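Local coordinates for protein CT263 (Chlamydia trachomatis, PDB 4QAS) that probably hydrolyses the N-glycosidic bond of a nucleoside intermediate, as an MTAN-family nucleosidase in the futalosine route to menaquinone, at residues 94-99 with 109-114; 120-125 with 139-144. The protein carries 1 engineered substitution. All coordinates share one frame; numbering follows the deposited sequence.

Interaction 1. Residues 94-99 with 109-114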
ATOM      1  N   THR A  94     -17.435  14.680  -4.227  1.00 15.61           N
ATOM      2  CA  THR A  94     -18.522  15.174  -3.395  1.00 15.97           C
ATOM      3  C   THR A  94     -19.872  14.821  -3.982  1.00 16.45           C
ATOM      4  O   THR A  94     -20.793  14.472  -3.242  1.00 18.88           O
ATOM      5  CB  THR A  94     -18.389  16.688  -3.233  1.00 19.25           C
ATOM      6  OG1 THR A  94     -18.340  17.307  -4.524  1.00 20.19           O
ATOM      7  CG2 THR A  94     -17.098  17.013  -2.487  1.00 23.47           C
ATOM      8  N   SER A  95     -20.029  14.951  -5.291  1.00 16.36           N
ATOM      9  CA  SER A  95     -21.246  14.529  -5.963  1.00 17.06           C
ATOM     10  C   SER A  95     -20.878  14.026  -7.346  1.00 17.18           C
ATOM     11  O   SER A  95     -19.869  14.425  -7.932  1.00 15.30           O
ATOM     12  CB  SER A  95     -22.294  15.643  -6.030  1.00 20.66           C
ATOM     13  OG  SER A  95     -21.918  16.595  -6.991  1.00 23.01           O
ATOM     14  N   VAL A  96     -21.706  13.118  -7.841  1.00 14.63           N
ATOM     15  CA  VAL A  96     -21.543  12.540  -9.156  1.00 14.69           C
ATOM     16  C   VAL A  96     -22.835  12.745  -9.940  1.00 14.18           C
ATOM     17  O   VAL A  96     -23.940  12.518  -9.411  1.00 16.01           O
ATOM     18  CB  VAL A  96     -21.137  11.059  -9.068  1.00 15.30           C
ATOM     19  CG1 VAL A  96     -22.147  10.239  -8.267  1.00 16.62           C
ATOM     20  CG2 VAL A  96     -20.899  10.499 -10.446  1.00 16.35           C
ATOM     21  N   LYS A  97     -22.700  13.189 -11.174  1.00 15.54           N
ATOM     22  CA  LYS A  97     -23.822  13.429 -12.079  1.00 17.84           C
ATOM     23  C   LYS A  97     -23.708  12.448 -13.228  1.00 21.99           C
ATOM     24  O   LYS A  97     -22.634  12.328 -13.823  1.00 20.49           O
ATOM     25  CB  LYS A  97     -23.705  14.822 -12.717  1.00 26.61           C
ATOM     26  CG  LYS A  97     -23.907  16.032 -11.832  1.00 47.18           C
ATOM     27  CD  LYS A  97     -23.931  17.317 -12.682  1.00 63.53           C
ATOM     28  CE  LYS A  97     -22.622  17.528 -13.446  1.00 83.58           C
ATOM     29  NZ  LYS A  97     -22.590  18.785 -14.246  1.00 94.94           N
ATOM     30  N   GLU A  98     -24.799  11.773 -13.579  1.00 21.09           N
ATOM     31  CA  GLU A  98     -24.889  11.105 -14.874  1.00 20.70           C
ATOM     32  C   GLU A  98     -25.435  12.123 -15.857  1.00 19.17           C
ATOM     33  O   GLU A  98     -26.430  12.811 -15.567  1.00 21.61           O
ATOM     34  CB  GLU A  98     -25.810   9.891 -14.820  1.00 24.05           C
ATOM     35  CG  GLU A  98     -25.904   9.103 -16.145  1.00 47.73           C
ATOM     36  CD  GLU A  98     -24.672   8.238 -16.434  1.00 35.48           C
ATOM     37  OE1 GLU A  98     -24.099   7.670 -15.484  1.00 27.81           O
ATOM     38  OE2 GLU A  98     -24.270   8.115 -17.613  1.00 27.63           O
ATOM     39  N   LEU A  99     -24.828  12.201 -17.020  1.00 20.35           N
ATOM     40  CA  LEU A  99     -25.284  13.108 -18.050  1.00 17.12           C
ATOM     41  C   LEU A  99     -25.560  12.306 -19.313  1.00 18.81           C
ATOM     42  O   LEU A  99     -24.721  11.502 -19.747  1.00 20.45           O
ATOM     43  CB  LEU A  99     -24.222  14.166 -18.324  1.00 21.82           C
ATOM     44  CG  LEU A  99     -24.475  15.120 -19.469  1.00 22.45           C
ATOM     45  CD1 LEU A  99     -25.685  15.986 -19.229  1.00 24.74           C
ATOM     46  CD2 LEU A  99     -23.244  16.006 -19.686  1.00 30.27           C
ATOM     47  N   LEU A 109     -26.144  12.536  -7.525  1.00 15.98           N
ATOM     48  CA  LEU A 109     -26.146  12.023  -6.173  1.00 18.16           C
ATOM     49  C   LEU A 109     -24.920  12.490  -5.421  1.00 17.83           C
ATOM     50  O   LEU A 109     -23.806  12.495  -5.959  1.00 17.38           O
ATOM     51  CB  LEU A 109     -26.161  10.510  -6.155  1.00 19.54           C
ATOM     52  CG  LEU A 109     -27.473   9.835  -6.540  1.00 21.37           C
ATOM     53  CD1 LEU A 109     -27.199   8.333  -6.649  1.00 25.82           C
ATOM     54  CD2 LEU A 109     -28.584  10.132  -5.565  1.00 23.15           C
ATOM     55  N   GLU A 110     -25.116  12.831  -4.159  1.00 17.24           N
ATOM     56  CA  GLU A 110     -24.003  13.089  -3.272  1.00 17.31           C
ATOM     57  C   GLU A 110     -23.289  11.778  -2.951  1.00 17.57           C
ATOM     58  O   GLU A 110     -23.902  10.706  -2.866  1.00 19.35           O
ATOM     59  CB  GLU A 110     -24.494  13.720  -1.973  1.00 18.31           C
ATOM     60  CG  GLU A 110     -23.415  14.497  -1.238  1.00 19.46           C
ATOM     61  CD  GLU A 110     -23.079  15.829  -1.919  1.00 20.76           C
ATOM     62  OE1 GLU A 110     -22.101  16.490  -1.492  1.00 25.35           O
ATOM     63  OE2 GLU A 110     -23.818  16.240  -2.826  1.00 23.10           O
ATOM     64  N   VAL A 111     -21.972  11.880  -2.773  1.00 18.59           N
ATOM     65  CA  VAL A 111     -21.203  10.741  -2.302  0.55 20.83           C
ATOM     66  C   VAL A 111     -20.369  11.197  -1.122  1.00 22.06           C
ATOM     67  O   VAL A 111     -20.182  12.387  -0.861  1.00 22.27           O
ATOM     68  CB  VAL A 111     -20.342  10.048  -3.379  0.55 20.43           C
ATOM     69  CG1 VAL A 111     -21.196   9.180  -4.287  0.55 25.83           C
ATOM     70  CG2 VAL A 111     -19.619  11.068  -4.183  0.55 21.14           C
ATOM     71  N   THR A 112     -19.949  10.213  -0.339  1.00 19.37           N
ATOM     72  CA  THR A 112     -19.344  10.492   0.965  1.00 19.64           C
ATOM     73  C   THR A 112     -17.860  10.790   0.773  1.00 16.94           C
ATOM     74  O   THR A 112     -17.110   9.898   0.349  1.00 17.64           O
ATOM     75  CB  THR A 112     -19.511   9.287   1.861  1.00 20.31           C
ATOM     76  OG1 THR A 112     -20.917   9.051   2.048  1.00 25.51           O
ATOM     77  CG2 THR A 112     -18.839   9.517   3.216  1.00 23.56           C
ATOM     78  N   PRO A 113     -17.376  11.992   1.096  1.00 19.55           N
ATOM     79  CA  PRO A 113     -15.966  12.287   0.836  1.00 19.21           C
ATOM     80  C   PRO A 113     -15.048  11.579   1.814  1.00 18.40           C
ATOM     81  O   PRO A 113     -15.344  11.410   2.996  1.00 23.28           O
ATOM     82  CB  PRO A 113     -15.867  13.808   1.000  1.00 25.31           C
ATOM     83  CG  PRO A 113     -17.250  14.296   1.053  1.00 32.82           C
ATOM     84  CD  PRO A 113     -18.078  13.177   1.607  1.00 24.67           C
ATOM     85  N   ILE A 114     -13.903  11.182   1.293  1.00 17.98           N
ATOM     86  CA  ILE A 114     -12.864  10.504   2.057  1.00 17.57           C
ATOM     87  C   ILE A 114     -12.001  11.562   2.723  1.00 18.93           C
ATOM     88  O   ILE A 114     -11.606  12.536   2.061  1.00 19.55           O
ATOM     89  CB  ILE A 114     -12.030   9.639   1.114  1.00 19.42           C
ATOM     90  CG1 ILE A 114     -12.899   8.479   0.645  1.00 27.73           C
ATOM     91  CG2 ILE A 114     -10.727   9.157   1.775  1.00 21.86           C
ATOM     92  CD1 ILE A 114     -12.449   7.883  -0.602  1.00 22.69           C
TER
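A beta hairpin, formed by strands 90-99 and 106-110, ends here, close to the corner the chain turns at Thr94. Val96 and Leu109 make an antiparallel hydrogen-bonded pair: Val96 N gives to Leu109 O at 2.9 Å, within the carbonyl plane, and Leu109 N returns a bond to Val96 O, nearly along the C=O axis. Ser95 and Glu110 form the adjoining non-hydrogen-bonded pair, their CA atoms 4.1 Å apart. A third bond extends the pairing beyond the last strand residue. Val111 N points almost straight at Thr94 O, with 174° at the hydrogen, yet it comes from above the carbonyl plane, 46° out of it.

The same oxygen has a less usual neighbour in the Glu110 carboxylate. With CG anti to the backbone N (chi1 -158°) and the chain bent at chi2, the side chain curls back toward strand 90-99. Thr94 O then lies over the flat face of the carboxylate, 3.0 Å from Glu110 CD. Two acceptors, Thr94 O and Glu110 OE1, are equally close without a hydrogen bond, which would tend to disfavour a negative charge on Glu110. The other carboxylate oxygen, OE2, rests 3.6 Å from Ser95 CB, while Ser95 OG turns to Glu108 for its hydrogen bond.

The hairpin edges the central sheet of the nucleoside phosphorylase/nucleosidase fold expected of an MTAN-family protein, in which strand 90-99 pairs on its other side with strand 119-124. On the face bearing Val96 and Leu109, Phe145 of helix 144-153 lies against both residues. Val96 CG1, set between the backbone N and the carbonyl carbon, reaches Val111 CG1 at 4.2 Å; Met160 of strand 158-167 touches both valines.

Interaction 2. Residues 120-125 with 139-144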
ATOM      1  N   ALA A 120     -13.574  17.081  -5.429  1.00 16.11           N
ATOM      2  CA  ALA A 120     -13.902  17.342  -6.827  1.00 17.90           C
ATOM      3  C   ALA A 120     -15.299  16.826  -7.130  1.00 16.46           C
ATOM      4  O   ALA A 120     -15.829  15.948  -6.435  1.00 16.29           O
ATOM      5  CB  ALA A 120     -12.919  16.679  -7.793  1.00 17.93           C
ATOM      6  N   GLN A 121     -15.873  17.347  -8.207  1.00 19.08           N
ATOM      7  CA  GLN A 121     -17.137  16.867  -8.753  1.00 16.85           C
ATOM      8  C   GLN A 121     -16.869  15.976  -9.947  1.00 15.59           C
ATOM      9  O   GLN A 121     -15.876  16.152 -10.666  1.00 17.66           O
ATOM     10  CB  GLN A 121     -18.009  18.030  -9.205  1.00 23.09           C
ATOM     11  CG  GLN A 121     -18.561  18.844  -8.031  1.00 41.47           C
ATOM     12  CD  GLN A 121     -19.437  20.009  -8.465  1.00 74.40           C
ATOM     13  OE1 GLN A 121     -19.178  20.650  -9.484  1.00 83.94           O
ATOM     14  NE2 GLN A 121     -20.481  20.290  -7.686  1.00 82.99           N
ATOM     15  N   LEU A 122     -17.724  14.970 -10.115  1.00 15.41           N
ATOM     16  CA  LEU A 122     -17.555  13.929 -11.125  1.00 13.06           C
ATOM     17  C   LEU A 122     -18.797  13.908 -12.000  1.00 14.55           C
ATOM     18  O   LEU A 122     -19.916  14.028 -11.503  1.00 15.51           O
ATOM     19  CB  LEU A 122     -17.414  12.587 -10.453  1.00 13.74           C
ATOM     20  CG  LEU A 122     -17.192  11.387 -11.368  1.00 14.28           C
ATOM     21  CD1 LEU A 122     -15.884  11.515 -12.173  1.00 14.38           C
ATOM     22  CD2 LEU A 122     -17.204  10.147 -10.549  1.00 14.52           C
ATOM     23  N   THR A 123     -18.601  13.783 -13.308  1.00 14.63           N
ATOM     24  CA  THR A 123     -19.671  13.498 -14.246  1.00 14.96           C
ATOM     25  C   THR A 123     -19.372  12.170 -14.900  1.00 14.57           C
ATOM     26  O   THR A 123     -18.238  11.934 -15.316  1.00 14.73           O
ATOM     27  CB  THR A 123     -19.756  14.572 -15.308  1.00 16.27           C
ATOM     28  OG1 THR A 123     -20.090  15.803 -14.681  1.00 20.81           O
ATOM     29  CG2 THR A 123     -20.836  14.267 -16.325  1.00 19.56           C
ATOM     30  N   SER A 124     -20.391  11.321 -14.997  1.00 15.35           N
ATOM     31  CA  SER A 124     -20.287  10.008 -15.620  1.00 15.69           C
ATOM     32  C   SER A 124     -21.018  10.050 -16.944  1.00 16.57           C
ATOM     33  O   SER A 124     -22.158  10.511 -17.007  1.00 18.71           O
ATOM     34  CB  SER A 124     -20.928   8.918 -14.760  1.00 15.66           C
ATOM     35  OG  SER A 124     -20.280   8.801 -13.506  1.00 16.45           O
ATOM     36  N   VAL A 125     -20.352   9.585 -17.992  1.00 18.33           N
ATOM     37  CA  VAL A 125     -20.979   9.494 -19.300  1.00 21.88           C
ATOM     38  C   VAL A 125     -20.605   8.167 -19.938  1.00 25.47           C
ATOM     39  O   VAL A 125     -19.517   7.637 -19.706  1.00 24.61           O
ATOM     40  CB  VAL A 125     -20.571  10.669 -20.205  1.00 27.31           C
ATOM     41  CG1 VAL A 125     -21.188  11.975 -19.699  1.00 28.46           C
ATOM     42  CG2 VAL A 125     -19.089  10.752 -20.291  1.00 25.26           C
ATOM     43  N   LEU A 139     -13.959  16.361 -13.271  1.00 13.93           N
ATOM     44  CA  LEU A 139     -13.562  15.012 -13.616  1.00 13.30           C
ATOM     45  C   LEU A 139     -14.694  14.277 -14.328  1.00 13.74           C
ATOM     46  O   LEU A 139     -15.873  14.499 -14.042  1.00 14.51           O
ATOM     47  CB  LEU A 139     -13.164  14.247 -12.349  1.00 13.61           C
ATOM     48  CG  LEU A 139     -11.975  14.839 -11.598  1.00 12.88           C
ATOM     49  CD1 LEU A 139     -11.770  14.056 -10.300  1.00 13.69           C
ATOM     50  CD2 LEU A 139     -10.729  14.743 -12.484  1.00 14.70           C
ATOM     51  N   VAL A 140     -14.326  13.390 -15.241  1.00 13.06           N
ATOM     52  CA  VAL A 140     -15.290  12.683 -16.071  1.00 13.90           C
ATOM     53  C   VAL A 140     -14.899  11.218 -16.126  1.00 14.74           C
ATOM     54  O   VAL A 140     -13.762  10.889 -16.475  1.00 15.93           O
ATOM     55  CB  VAL A 140     -15.348  13.249 -17.498  1.00 16.36           C
ATOM     56  CG1 VAL A 140     -16.396  12.477 -18.306  1.00 19.02           C
ATOM     57  CG2 VAL A 140     -15.643  14.730 -17.470  1.00 17.46           C
ATOM     58  N   ASP A 141     -15.828  10.326 -15.809  1.00 14.15           N
ATOM     59  CA  ASP A 141     -15.566   8.896 -15.861  1.00 15.01           C
ATOM     60  C   ASP A 141     -16.744   8.251 -16.585  1.00 16.40           C
ATOM     61  O   ASP A 141     -17.570   8.909 -17.222  1.00 16.63           O
ATOM     62  CB  ASP A 141     -15.324   8.281 -14.475  1.00 15.86           C
ATOM     63  CG  ASP A 141     -16.611   8.106 -13.666  1.00 15.02           C
ATOM     64  OD1 ASP A 141     -17.648   8.732 -13.996  1.00 16.66           O
ATOM     65  OD2 ASP A 141     -16.594   7.319 -12.668  1.00 16.74           O
ATOM     66  N   MET A 142     -16.868   6.935 -16.447  1.00 16.52           N
ATOM     67  CA  MET A 142     -18.002   6.206 -16.992  0.55 16.36           C
ATOM     68  C   MET A 142     -18.912   5.592 -15.935  1.00 16.67           C
ATOM     69  O   MET A 142     -20.131   5.636 -16.093  1.00 17.37           O
ATOM     70  CB  MET A 142     -17.501   5.100 -17.929  0.55 20.11           C
ATOM     71  CG  MET A 142     -16.765   5.645 -19.156  0.55 30.18           C
ATOM     72  SD  MET A 142     -16.042   4.384 -20.229  0.55 23.10           S
ATOM     73  CE  MET A 142     -17.449   3.288 -20.444  0.55 29.27           C
ATOM     74  N   GLU A 143     -18.361   4.995 -14.874  1.00 15.27           N
ATOM     75  CA  GLU A 143     -19.136   4.119 -14.003  1.00 16.31           C
ATOM     76  C   GLU A 143     -19.541   4.719 -12.663  1.00 15.95           C
ATOM     77  O   GLU A 143     -20.333   4.095 -11.958  1.00 16.69           O
ATOM     78  CB  GLU A 143     -18.344   2.822 -13.729  1.00 16.92           C
ATOM     79  CG  GLU A 143     -18.036   2.004 -14.960  1.00 20.23           C
ATOM     80  CD  GLU A 143     -19.278   1.483 -15.659  1.00 27.55           C
ATOM     81  OE1 GLU A 143     -20.364   1.495 -15.045  1.00 23.87           O
ATOM     82  OE2 GLU A 143     -19.176   1.075 -16.839  1.00 38.69           O
ATOM     83  N   GLY A 144     -19.050   5.895 -12.298  1.00 15.96           N
ATOM     84  CA  GLY A 144     -19.267   6.392 -10.950  1.00 14.59           C
ATOM     85  C   GLY A 144     -20.726   6.559 -10.575  1.00 14.81           C
ATOM     86  O   GLY A 144     -21.151   6.138  -9.500  1.00 16.08           O
TER
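Asp141 CG stands between its backbone N and carbonyl carbon (chi1 76°), and Ser124 OG lies beside its own N (chi1 -62°), so hydroxyl and carboxylate meet on one face of a parallel strand pair. Strands 119-124 and 139-141 align Leu122 with Leu139, Thr123 with Val140 and Ser124 with Asp141. Leu139 N gives to Gln121 O at a longish 3.2 Å, Thr123 N to Leu139 O at 2.9 Å, Asp141 N to Thr123 O, and finally Val125 N to Asp141 O at 3.0 Å.

Leu122 CG is anti to the backbone N, and the side chain crosses Asp141 at about a right angle, its CD2 3.6 Å from Asp141 OD2. Leu122 CD1 lies 3.9 Å from Leu139 CB. On the opposite face Val125 CG2 meets Val140 CG1 obliquely at 3.8 Å.

After Asp141 the chain turns into helix 144-153. The turn carries Met142 and Glu143, consistent with the Met-Glu pair that borders the ribose pocket in MTAN relatives. Asp141 caps the helix start with a weak bond from Gly144 N to OD2, which also forms a salt bridge with Lys162. Ser124 OG, itself hydrogen-bonded with Phe145 N, donates to the syn lone pair of Asp141 OD1 at 2.7 Å.

How the interactions relate
From the N terminus, strand 90-99 comes first and turns back through a short loop into strand 106-110, so interaction 1 closes a local hairpin. Only after that does the chain enter strand 119-124; a loop without helix or strand then leads to strand 139-141, where interaction 2 closes. The two contacts therefore follow in series, neither nested nor crossed. In space they share a sheet: strand 90-99 lies between 106-110 and 119-124. Lys97 joins them, its N 2.9 Å from Leu122 O and its O 2.7 Å from Ser124 N, both probable hydrogen bonds. Helix 144-153, which starts at the end of interaction 2, sends Phe145 back over the hairpin.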